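Local coordinates for cytochrome c-552/4 domain-containing protein (PDB 4QO5) that is of unknown function but binds eight c-type hemes in a membrane-associated cytochrome, consistent with a role in electron transfer, at residues G204-N207 against S211-A214; E196-H201 against H219-F224; Q350-A355 against T437-L442. All blocks are in the same frame, centred on the assembly; numbering follows the deposited sequence.

Contact 1: residues G204-N207 against S211-A214; sequences GRVN and SLGA. With HEC (heme c), chain C.
Val206 and Leu212 form a single antiparallel bridge as a non-hydrogen-bonded pair (CA to CA 4.9 Å), where the chain turns back through three intervening residues. On one flank Gly213 N donates to Arg205 O (2.7 Å, N-H...O 175°); on the other, Asn207 N reaches Ser211 O. The Asn207 CG carbon lies beside the backbone N (chi1 -64°), which aims the amide across the turn: Asn207 ND2 donates to Gly213 O at 2.9 Å, in the carbonyl plane on a lone pair, and also to Ser211 O at 3.1 Å, from above that carbonyl's plane. OD1 takes both NE and NH2 of Arg205, a side-on grip that fixes the rotation of the guanidinium. Arg205 NH1 and NH2 both donate to O1D of a heme c propionate, 2.9 Å each, and Ala214 CB lies over one guanidinium face. With an alanine in place of Asn207, Gly213 O is likely to lose its amide donor, and the Arg205 guanidinium would be freer to turn from the propionate. Gly213 has phi 122°, where a CB would run into the carbonyl oxygen of Leu212. Val206 and Leu212 point the same way, their methyls CG2 and CD2 in contact, and both pack on Tyr131 of helix 129-134. Pro107 and Asn108 of helix 107-110 touch Ser211, and Val206 shares backbone hydrogen bonds with Thr173 and Val175, in the run just before strand 176-185.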
loop_
_atom_site.group_PDB
_atom_site.type_symbol
_atom_site.label_atom_id
_atom_site.label_comp_id
_atom_site.label_asym_id
_atom_site.label_seq_id
_atom_site.Cartn_x
_atom_site.Cartn_y
_atom_site.Cartn_z
ATOM N N GLY A 204 0.963 11.460 -22.241
ATOM C CA GLY A 204 1.184 11.624 -23.666
ATOM C C GLY A 204 -0.092 11.574 -24.497
ATOM O O GLY A 204 -0.056 11.184 -25.664
ATOM N N ARG A 205 -1.223 11.951 -23.902
ATOM C CA ARG A 205 -2.502 11.908 -24.627
ATOM C C ARG A 205 -2.411 12.696 -25.940
ATOM O O ARG A 205 -1.908 13.825 -25.957
ATOM C CB ARG A 205 -3.629 12.475 -23.784
ATOM C CG ARG A 205 -5.037 12.356 -24.458
ATOM C CD ARG A 205 -6.066 12.960 -23.532
ATOM N NE ARG A 205 -5.965 14.418 -23.533
ATOM C CZ ARG A 205 -6.299 15.204 -22.512
ATOM N NH1 ARG A 205 -6.754 14.694 -21.355
ATOM N NH2 ARG A 205 -6.179 16.514 -22.647
ATOM N N VAL A 206 -2.875 12.096 -27.033
ATOM C CA VAL A 206 -2.855 12.784 -28.333
ATOM C C VAL A 206 -4.208 13.460 -28.537
ATOM O O VAL A 206 -5.213 12.804 -28.777
ATOM C CB VAL A 206 -2.546 11.806 -29.483
ATOM C CG1 VAL A 206 -2.426 12.551 -30.817
ATOM C CG2 VAL A 206 -1.265 11.026 -29.174
ATOM N N ASN A 207 -4.216 14.781 -28.425
ATOM C CA ASN A 207 -5.447 15.554 -28.390
ATOM C C ASN A 207 -6.052 15.760 -29.771
ATOM O O ASN A 207 -5.371 15.570 -30.780
ATOM C CB ASN A 207 -5.160 16.894 -27.715
ATOM C CG ASN A 207 -4.763 16.719 -26.274
ATOM O OD1 ASN A 207 -5.577 16.312 -25.446
ATOM N ND2 ASN A 207 -3.512 17.001 -25.969
ATOM N N SER A 211 -2.065 18.523 -30.488
ATOM C CA SER A 211 -1.085 18.748 -29.437
ATOM C C SER A 211 -0.968 17.490 -28.583
ATOM O O SER A 211 -1.868 16.640 -28.578
ATOM C CB SER A 211 -1.437 19.966 -28.570
ATOM O OG SER A 211 -2.660 19.787 -27.876
ATOM N N LEU A 212 0.150 17.375 -27.875
ATOM C CA LEU A 212 0.418 16.207 -27.045
ATOM C C LEU A 212 0.409 16.527 -25.558
ATOM O O LEU A 212 1.075 17.462 -25.101
ATOM C CB LEU A 212 1.785 15.609 -27.396
ATOM C CG LEU A 212 2.013 15.205 -28.847
ATOM C CD1 LEU A 212 3.397 14.581 -28.961
ATOM C CD2 LEU A 212 0.927 14.247 -29.317
ATOM N N GLY A 213 -0.328 15.727 -24.799
ATOM C CA GLY A 213 -0.254 15.796 -23.351
ATOM C C GLY A 213 -1.574 16.087 -22.675
ATOM O O GLY A 213 -2.493 16.605 -23.286
ATOM N N ALA A 214 -1.681 15.725 -21.402
ATOM C CA ALA A 214 -2.814 16.154 -20.611
ATOM C C ALA A 214 -2.297 17.062 -19.508
ATOM O O ALA A 214 -1.561 16.618 -18.626
ATOM C CB ALA A 214 -3.563 14.942 -20.019
HETATM FE FE HEC C . -13.480 22.739 -17.950
HETATM C CHA HEC C . -13.311 19.544 -19.210
HETATM C CHB HEC C . -16.914 22.407 -17.712
HETATM C CHC HEC C . -13.587 25.759 -16.612
HETATM C CHD HEC C . -10.107 23.104 -18.442
HETATM N NA HEC C . -14.834 21.278 -18.323
HETATM C C1A HEC C . -14.539 20.024 -18.860
HETATM C C2A HEC C . -15.759 19.278 -19.019
HETATM C C3A HEC C . -16.754 20.050 -18.596
HETATM C C4A HEC C . -16.202 21.315 -18.154
HETATM C CMA HEC C . -18.248 19.662 -18.565
HETATM C CAA HEC C . -15.863 17.855 -19.622
HETATM C CBA HEC C . -15.190 16.767 -18.802
HETATM C CGA HEC C . -16.166 16.338 -17.748
HETATM O O1A HEC C . -15.710 16.119 -16.595
HETATM O O2A HEC C . -17.387 16.238 -18.061
HETATM N NB HEC C . -14.943 23.832 -17.410
HETATM C C1B HEC C . -16.285 23.519 -17.254
HETATM C C2B HEC C . -16.927 24.516 -16.445
HETATM C C3B HEC C . -15.947 25.373 -16.121
HETATM C C4B HEC C . -14.725 24.996 -16.736
HETATM C CMB HEC C . -18.421 24.438 -16.022
HETATM C CAB HEC C . -15.847 26.567 -15.191
HETATM C CBB HEC C . -16.677 26.349 -13.879
HETATM N NC HEC C . -12.132 24.167 -17.632
HETATM C C1C HEC C . -12.367 25.395 -17.074
HETATM C C2C HEC C . -11.205 26.236 -17.218
HETATM C C3C HEC C . -10.218 25.378 -17.526
HETATM C C4C HEC C . -10.804 24.152 -17.923
HETATM C CMC HEC C . -11.136 27.595 -16.465
HETATM C CAC HEC C . -8.689 25.494 -17.754
HETATM C CBC HEC C . -7.943 26.432 -16.763
HETATM N ND HEC C . -12.015 21.536 -18.692
HETATM C C1D HEC C . -10.670 21.896 -18.742
HETATM C C2D HEC C . -9.845 20.807 -19.200
HETATM C C3D HEC C . -10.828 19.678 -19.469
HETATM C C4D HEC C . -12.135 20.228 -19.137
HETATM C CMD HEC C . -8.298 20.910 -19.334
HETATM C CAD HEC C . -10.609 18.225 -19.979
HETATM C CBD HEC C . -9.278 17.936 -20.646
HETATM C CGD HEC C . -8.263 17.510 -19.597
HETATM O O1D HEC C . -7.111 17.222 -19.980
HETATM O O2D HEC C . -8.607 17.454 -18.389
#

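Contact 2: residues E196-H201 against H219-F224. With HEC (heme c), chain C.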
loop_
_atom_site.group_PDB
_atom_site.type_symbol
_atom_site.label_atom_id
_atom_site.label_comp_id
_atom_site.label_asym_id
_atom_site.label_seq_id
_atom_site.Cartn_x
_atom_site.Cartn_y
_atom_site.Cartn_z
ATOM N N GLU A 196 -13.701 8.740 -29.156
ATOM C CA GLU A 196 -12.975 7.512 -28.855
ATOM C C GLU A 196 -11.679 7.918 -28.158
ATOM O O GLU A 196 -10.949 8.793 -28.638
ATOM C CB GLU A 196 -12.646 6.723 -30.126
ATOM C CG GLU A 196 -13.848 6.181 -30.879
ATOM C CD GLU A 196 -13.447 5.367 -32.103
ATOM O OE1 GLU A 196 -12.233 5.292 -32.406
ATOM O OE2 GLU A 196 -14.346 4.805 -32.765
ATOM N N GLY A 197 -11.403 7.305 -27.016
ATOM C CA GLY A 197 -10.166 7.584 -26.311
ATOM C C GLY A 197 -10.198 8.722 -25.308
ATOM O O GLY A 197 -9.149 9.096 -24.773
ATOM N N TYR A 198 -11.380 9.272 -25.051
ATOM C CA TYR A 198 -11.572 10.258 -23.980
ATOM C C TYR A 198 -12.911 9.968 -23.262
ATOM O O TYR A 198 -13.911 9.767 -23.930
ATOM C CB TYR A 198 -11.542 11.707 -24.504
ATOM C CG TYR A 198 -11.513 12.664 -23.343
ATOM C CD1 TYR A 198 -10.315 12.929 -22.665
ATOM C CD2 TYR A 198 -12.685 13.237 -22.862
ATOM C CE1 TYR A 198 -10.295 13.755 -21.537
ATOM C CE2 TYR A 198 -12.676 14.072 -21.742
ATOM C CZ TYR A 198 -11.488 14.320 -21.082
ATOM O OH TYR A 198 -11.499 15.140 -19.964
ATOM N N PRO A 199 -12.940 9.976 -21.906
ATOM C CA PRO A 199 -11.903 10.348 -20.931
ATOM C C PRO A 199 -10.609 9.548 -20.979
ATOM O O PRO A 199 -10.589 8.321 -21.125
ATOM C CB PRO A 199 -12.592 10.128 -19.563
ATOM C CG PRO A 199 -13.737 9.225 -19.842
ATOM C CD PRO A 199 -14.205 9.650 -21.222
ATOM N N ASN A 200 -9.519 10.295 -20.876
ATOM C CA ASN A 200 -8.194 9.753 -20.642
ATOM C C ASN A 200 -7.346 10.928 -20.235
ATOM O O ASN A 200 -7.513 12.013 -20.790
ATOM C CB ASN A 200 -7.593 9.152 -21.911
ATOM C CG ASN A 200 -6.136 8.760 -21.723
ATOM O OD1 ASN A 200 -5.221 9.553 -21.991
ATOM N ND2 ASN A 200 -5.913 7.550 -21.241
ATOM N N HIS A 201 -6.451 10.732 -19.262
ATOM C CA HIS A 201 -5.555 11.819 -18.865
ATOM C C HIS A 201 -4.113 11.359 -18.676
ATOM O O HIS A 201 -3.422 11.822 -17.782
ATOM C CB HIS A 201 -6.112 12.541 -17.632
ATOM C CG HIS A 201 -7.541 12.960 -17.810
ATOM N ND1 HIS A 201 -8.595 12.104 -17.564
ATOM C CD2 HIS A 201 -8.086 14.105 -18.289
ATOM C CE1 HIS A 201 -9.732 12.715 -17.861
ATOM N NE2 HIS A 201 -9.451 13.930 -18.302
ATOM N N HIS A 219 -1.764 18.312 -11.614
ATOM C CA HIS A 219 -2.702 19.275 -11.050
ATOM C C HIS A 219 -4.023 19.151 -11.818
ATOM O O HIS A 219 -4.196 19.740 -12.895
ATOM C CB HIS A 219 -2.151 20.705 -11.060
ATOM C CG HIS A 219 -1.301 21.016 -12.243
ATOM N ND1 HIS A 219 -1.758 20.912 -13.542
ATOM C CD2 HIS A 219 -0.006 21.402 -12.340
ATOM C CE1 HIS A 219 -0.796 21.231 -14.379
ATOM N NE2 HIS A 219 0.283 21.525 -13.669
ATOM N N PRO A 220 -4.953 18.348 -11.272
ATOM C CA PRO A 220 -6.232 18.089 -11.956
ATOM C C PRO A 220 -7.100 19.316 -12.106
ATOM O O PRO A 220 -6.981 20.271 -11.329
ATOM C CB PRO A 220 -6.959 17.085 -11.032
ATOM C CG PRO A 220 -5.934 16.591 -10.077
ATOM C CD PRO A 220 -4.808 17.598 -10.011
ATOM N N ARG A 221 -7.991 19.276 -13.101
ATOM C CA ARG A 221 -9.044 20.271 -13.212
ATOM C C ARG A 221 -10.077 19.925 -12.130
ATOM O O ARG A 221 -10.062 18.813 -11.625
ATOM C CB ARG A 221 -9.668 20.209 -14.615
ATOM C CG ARG A 221 -10.512 18.950 -14.836
ATOM C CD ARG A 221 -11.173 18.893 -16.231
ATOM N NE ARG A 221 -12.147 17.808 -16.219
ATOM C CZ ARG A 221 -11.856 16.529 -16.458
ATOM N NH1 ARG A 221 -12.811 15.614 -16.345
ATOM N NH2 ARG A 221 -10.620 16.161 -16.778
ATOM N N HIS A 222 -10.911 20.875 -11.708
ATOM C CA HIS A 222 -10.829 22.261 -12.145
ATOM C C HIS A 222 -10.167 23.164 -11.118
ATOM O O HIS A 222 -10.169 24.395 -11.268
ATOM C CB HIS A 222 -12.229 22.788 -12.489
ATOM C CG HIS A 222 -12.721 22.345 -13.831
ATOM N ND1 HIS A 222 -13.443 21.187 -14.024
ATOM C CD2 HIS A 222 -12.596 22.915 -15.051
ATOM C CE1 HIS A 222 -13.748 21.061 -15.301
ATOM N NE2 HIS A 222 -13.240 22.092 -15.941
ATOM N N SER A 223 -9.574 22.559 -10.092
ATOM C CA SER A 223 -8.890 23.338 -9.072
ATOM C C SER A 223 -7.498 23.765 -9.532
ATOM O O SER A 223 -7.022 24.805 -9.103
ATOM C CB SER A 223 -8.820 22.593 -7.729
ATOM O OG SER A 223 -8.122 21.363 -7.880
ATOM N N PHE A 224 -6.873 22.969 -10.402
ATOM C CA PHE A 224 -5.528 23.276 -10.956
ATOM C C PHE A 224 -4.586 23.756 -9.850
ATOM O O PHE A 224 -4.003 24.827 -9.929
ATOM C CB PHE A 224 -5.584 24.289 -12.125
ATOM C CG PHE A 224 -6.268 23.752 -13.348
ATOM C CD1 PHE A 224 -5.613 22.859 -14.188
ATOM C CD2 PHE A 224 -7.575 24.116 -13.637
ATOM C CE1 PHE A 224 -6.255 22.355 -15.313
ATOM C CE2 PHE A 224 -8.228 23.601 -14.745
ATOM C CZ PHE A 224 -7.560 22.721 -15.586
HETATM FE FE HEC C . -13.480 22.739 -17.950
HETATM C CHA HEC C . -13.311 19.544 -19.210
HETATM C CHB HEC C . -16.914 22.407 -17.712
HETATM C CHC HEC C . -13.587 25.759 -16.612
HETATM C CHD HEC C . -10.107 23.104 -18.442
HETATM N NA HEC C . -14.834 21.278 -18.323
HETATM C C1A HEC C . -14.539 20.024 -18.860
HETATM C C2A HEC C . -15.759 19.278 -19.019
HETATM C C3A HEC C . -16.754 20.050 -18.596
HETATM C C4A HEC C . -16.202 21.315 -18.154
HETATM C CMA HEC C . -18.248 19.662 -18.565
HETATM C CAA HEC C . -15.863 17.855 -19.622
HETATM C CBA HEC C . -15.190 16.767 -18.802
HETATM C CGA HEC C . -16.166 16.338 -17.748
HETATM O O1A HEC C . -15.710 16.119 -16.595
HETATM O O2A HEC C . -17.387 16.238 -18.061
HETATM N NB HEC C . -14.943 23.832 -17.410
HETATM C C1B HEC C . -16.285 23.519 -17.254
HETATM C C2B HEC C . -16.927 24.516 -16.445
HETATM C C3B HEC C . -15.947 25.373 -16.121
HETATM C C4B HEC C . -14.725 24.996 -16.736
HETATM C CMB HEC C . -18.421 24.438 -16.022
HETATM C CAB HEC C . -15.847 26.567 -15.191
HETATM C CBB HEC C . -16.677 26.349 -13.879
HETATM N NC HEC C . -12.132 24.167 -17.632
HETATM C C1C HEC C . -12.367 25.395 -17.074
HETATM C C2C HEC C . -11.205 26.236 -17.218
HETATM C C3C HEC C . -10.218 25.378 -17.526
HETATM C C4C HEC C . -10.804 24.152 -17.923
HETATM C CMC HEC C . -11.136 27.595 -16.465
HETATM C CAC HEC C . -8.689 25.494 -17.754
HETATM C CBC HEC C . -7.943 26.432 -16.763
HETATM N ND HEC C . -12.015 21.536 -18.692
HETATM C C1D HEC C . -10.670 21.896 -18.742
HETATM C C2D HEC C . -9.845 20.807 -19.200
HETATM C C3D HEC C . -10.828 19.678 -19.469
HETATM C C4D HEC C . -12.135 20.228 -19.137
HETATM C CMD HEC C . -8.298 20.910 -19.334
HETATM C CAD HEC C . -10.609 18.225 -19.979
HETATM C CBD HEC C . -9.278 17.936 -20.646
HETATM C CGD HEC C . -8.263 17.510 -19.597
HETATM O O1D HEC C . -7.111 17.222 -19.980
HETATM O O2D HEC C . -8.607 17.454 -18.389
#
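The loops bearing Tyr198 and His201 on one side and Arg221 on the other keep their backbones well apart, with the closest CA atoms, His201 and Pro220, 9.4 Å from each other; cis peptide bonds precede Pro199 and His222. Arg221 CG stands between the backbone N and the carbonyl carbon (chi1 71°), from where the chain, extended to NE, carries the guanidinium to the two propionates of heme c: Arg221 NH1 donates to O1A (3.0 Å) and NH2 to O2D (2.9 Å). On the way, Arg221 CD rests 3.3 Å from heme atom C4D. Tyr198 OH stands over a guanidinium face, while His201 NE2 comes to the edge, 2.9 Å from Arg221 NH2. His201 NE2 donates to Tyr198 OH, which lies 20° out of the imidazole plane; ND1 of the same ring is bonded to a propionate of another heme c. This is a bis-histidine site of a multiheme cytochrome: His222 NE2 binds the iron at 2.1 Å, with His83 as the other axial ligand, and nearby His219, the histidine of a CxxCH motif, binds the iron of a further heme along with His306. Arg221 CB sits over the centre of one face of the His222 ring. Phe224 CE2 packs on heme atom CBC at 3.5 Å. From the second subunit, Tyr415 OH bonds to Arg221 NH1, and Tyr415 packs on His201 and Pro199.

Contact 3: residues Q350-A355 against T437-L442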
loop_
_atom_site.group_PDB
_atom_site.type_symbol
_atom_site.label_atom_id
_atom_site.label_comp_id
_atom_site.label_asym_id
_atom_site.label_seq_id
_atom_site.Cartn_x
_atom_site.Cartn_y
_atom_site.Cartn_z
ATOM N N GLN A 350 29.906 -21.405 -26.251
ATOM C CA GLN A 350 29.329 -22.120 -25.120
ATOM C C GLN A 350 28.021 -22.813 -25.504
ATOM O O GLN A 350 27.323 -23.349 -24.642
ATOM C CB GLN A 350 29.112 -21.175 -23.936
ATOM N N GLY A 351 27.689 -22.797 -26.792
ATOM C CA GLY A 351 26.529 -23.520 -27.289
ATOM C C GLY A 351 25.279 -22.682 -27.491
ATOM O O GLY A 351 24.262 -23.182 -27.974
ATOM N N LEU A 352 25.347 -21.407 -27.117
ATOM C CA LEU A 352 24.231 -20.494 -27.323
ATOM C C LEU A 352 24.373 -19.783 -28.662
ATOM O O LEU A 352 24.754 -18.618 -28.720
ATOM C CB LEU A 352 24.154 -19.475 -26.185
ATOM C CG LEU A 352 23.943 -20.095 -24.804
ATOM C CD1 LEU A 352 23.934 -19.018 -23.733
ATOM C CD2 LEU A 352 22.650 -20.902 -24.774
ATOM N N THR A 353 24.060 -20.501 -29.737
ATOM C CA THR A 353 24.278 -20.013 -31.097
ATOM C C THR A 353 23.208 -19.031 -31.562
ATOM O O THR A 353 23.335 -18.422 -32.622
ATOM C CB THR A 353 24.333 -21.181 -32.091
ATOM O OG1 THR A 353 23.162 -21.993 -31.937
ATOM C CG2 THR A 353 25.561 -22.033 -31.829
ATOM N N ILE A 354 22.151 -18.889 -30.770
ATOM C CA ILE A 354 21.060 -17.980 -31.103
ATOM C C ILE A 354 21.531 -16.534 -31.230
ATOM O O ILE A 354 21.074 -15.798 -32.106
ATOM C CB ILE A 354 19.912 -18.083 -30.071
ATOM C CG1 ILE A 354 19.117 -19.360 -30.323
ATOM C CG2 ILE A 354 18.989 -16.875 -30.143
ATOM C CD1 ILE A 354 17.732 -19.333 -29.752
ATOM N N ALA A 355 22.466 -16.140 -30.373
ATOM C CA ALA A 355 22.996 -14.779 -30.385
ATOM C C ALA A 355 23.570 -14.382 -31.749
ATOM O O ALA A 355 23.657 -13.200 -32.069
ATOM C CB ALA A 355 24.041 -14.612 -29.302
ATOM N N THR A 437 19.928 -13.032 -16.328
ATOM C CA THR A 437 18.619 -13.567 -16.695
ATOM C C THR A 437 18.444 -13.576 -18.208
ATOM O O THR A 437 17.754 -14.442 -18.755
ATOM C CB THR A 437 17.450 -12.803 -16.033
ATOM O OG1 THR A 437 17.469 -11.432 -16.448
ATOM C CG2 THR A 437 17.553 -12.873 -14.516
ATOM N N THR A 438 19.080 -12.623 -18.889
ATOM C CA THR A 438 19.014 -12.583 -20.346
ATOM C C THR A 438 19.705 -13.810 -20.958
ATOM O O THR A 438 19.216 -14.392 -21.934
ATOM C CB THR A 438 19.622 -11.277 -20.912
ATOM O OG1 THR A 438 18.893 -10.152 -20.391
ATOM C CG2 THR A 438 19.555 -11.271 -22.428
ATOM N N VAL A 439 20.832 -14.209 -20.379
ATOM C CA VAL A 439 21.537 -15.397 -20.859
ATOM C C VAL A 439 20.732 -16.666 -20.558
ATOM O O VAL A 439 20.727 -17.605 -21.355
ATOM C CB VAL A 439 22.973 -15.492 -20.279
ATOM C CG1 VAL A 439 23.619 -16.830 -20.627
ATOM C CG2 VAL A 439 23.821 -14.350 -20.822
ATOM N N LEU A 440 20.070 -16.701 -19.404
ATOM C CA LEU A 440 19.171 -17.812 -19.090
ATOM C C LEU A 440 18.034 -17.893 -20.120
ATOM O O LEU A 440 17.636 -18.979 -20.534
ATOM C CB LEU A 440 18.600 -17.690 -17.673
ATOM C CG LEU A 440 19.624 -17.844 -16.543
ATOM C CD1 LEU A 440 19.026 -17.477 -15.205
ATOM C CD2 LEU A 440 20.171 -19.264 -16.511
ATOM N N LEU A 441 17.523 -16.745 -20.544
ATOM C CA LEU A 441 16.494 -16.750 -21.581
ATOM C C LEU A 441 17.027 -17.296 -22.911
ATOM O O LEU A 441 16.334 -18.053 -23.592
ATOM C CB LEU A 441 15.882 -15.368 -21.776
ATOM C CG LEU A 441 14.705 -15.370 -22.762
ATOM C CD1 LEU A 441 13.651 -16.412 -22.373
ATOM C CD2 LEU A 441 14.083 -14.012 -22.827
ATOM N N LEU A 442 18.250 -16.918 -23.278
ATOM C CA LEU A 442 18.871 -17.472 -24.481
ATOM C C LEU A 442 19.003 -18.994 -24.376
ATOM O O LEU A 442 18.861 -19.705 -25.365
ATOM C CB LEU A 442 20.238 -16.834 -24.745
ATOM C CG LEU A 442 20.236 -15.361 -25.154
ATOM C CD1 LEU A 442 21.666 -14.829 -25.259
ATOM C CD2 LEU A 442 19.498 -15.159 -26.466
#
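Leu352 and Ile354 lay their methyl groups on helix 413-447 at Val439 and Leu442, in a contact made across the segments by apolar packing without hydrogen bonds. The CA atoms come nearest at Leu352 and Leu442, 6.8 Å apart. Val439 and Leu442, three residues apart on the helix, both present methyls to the incoming loop. Leu352 CD1 touches Val439 CG1 at 3.8 Å, the two side chains crossing at about a right angle, and lies more loosely, 4.4 Å, from Leu442 CB. Val439 CG1, anti to the backbone N (chi1 172°), is the branch that meets Leu352. Ile354 brings its CG2 methyl against Leu442 CD2 at 4.1 Å, so Leu442 receives one residue at its base and another at its tip. Leu347 of helix 341-349 also packs on Leu352 and Leu442, and Trp445 touches Ile354 further along the long helix.

A methyl-to-carbonyl approach complements this, Leu352 CD2 standing 4.0 Å from Leu442 O. Polar support comes from beyond the two segments: the Gln446 amide gives NE2 to Thr353 OG1 and accepts Ile354 N through OE1, fixing the turn to the same helix that receives its apolar residues.

The loop leaves helix 341-349 by a Schellman motif, with Gly351 at positive phi as the C-prime residue and Leu352 N bonded to Leu347 O; Leu352, the residue after that glycine, packs back on Leu347 and against helix 413-447, which meets helices 464-485 and 498-520 through Leu441 and Leu440 respectively.

How the contacts relate
Contacts 1 and 2 belong to one heme environment, their centres 11 Å apart. In the chain the turn 204-207/211-214 falls between the two segments of contact 2, and they meet directly where Arg205 NH1 probably bonds to Asn200 O (2.8 Å), while Ala214 CB packs on His201 O. Both serve the same heme c: Arg205 holds oxygen O1D and Arg221 oxygen O2D of one propionate, with His411 and Asn412 of the second subunit also bonded to this heme. Contact 3 stands apart, its centre about 40 Å from that of contact 1 and about 46 Å from that of contact 2, and has a calcium ion about 10 Å from the Ile354 side chain.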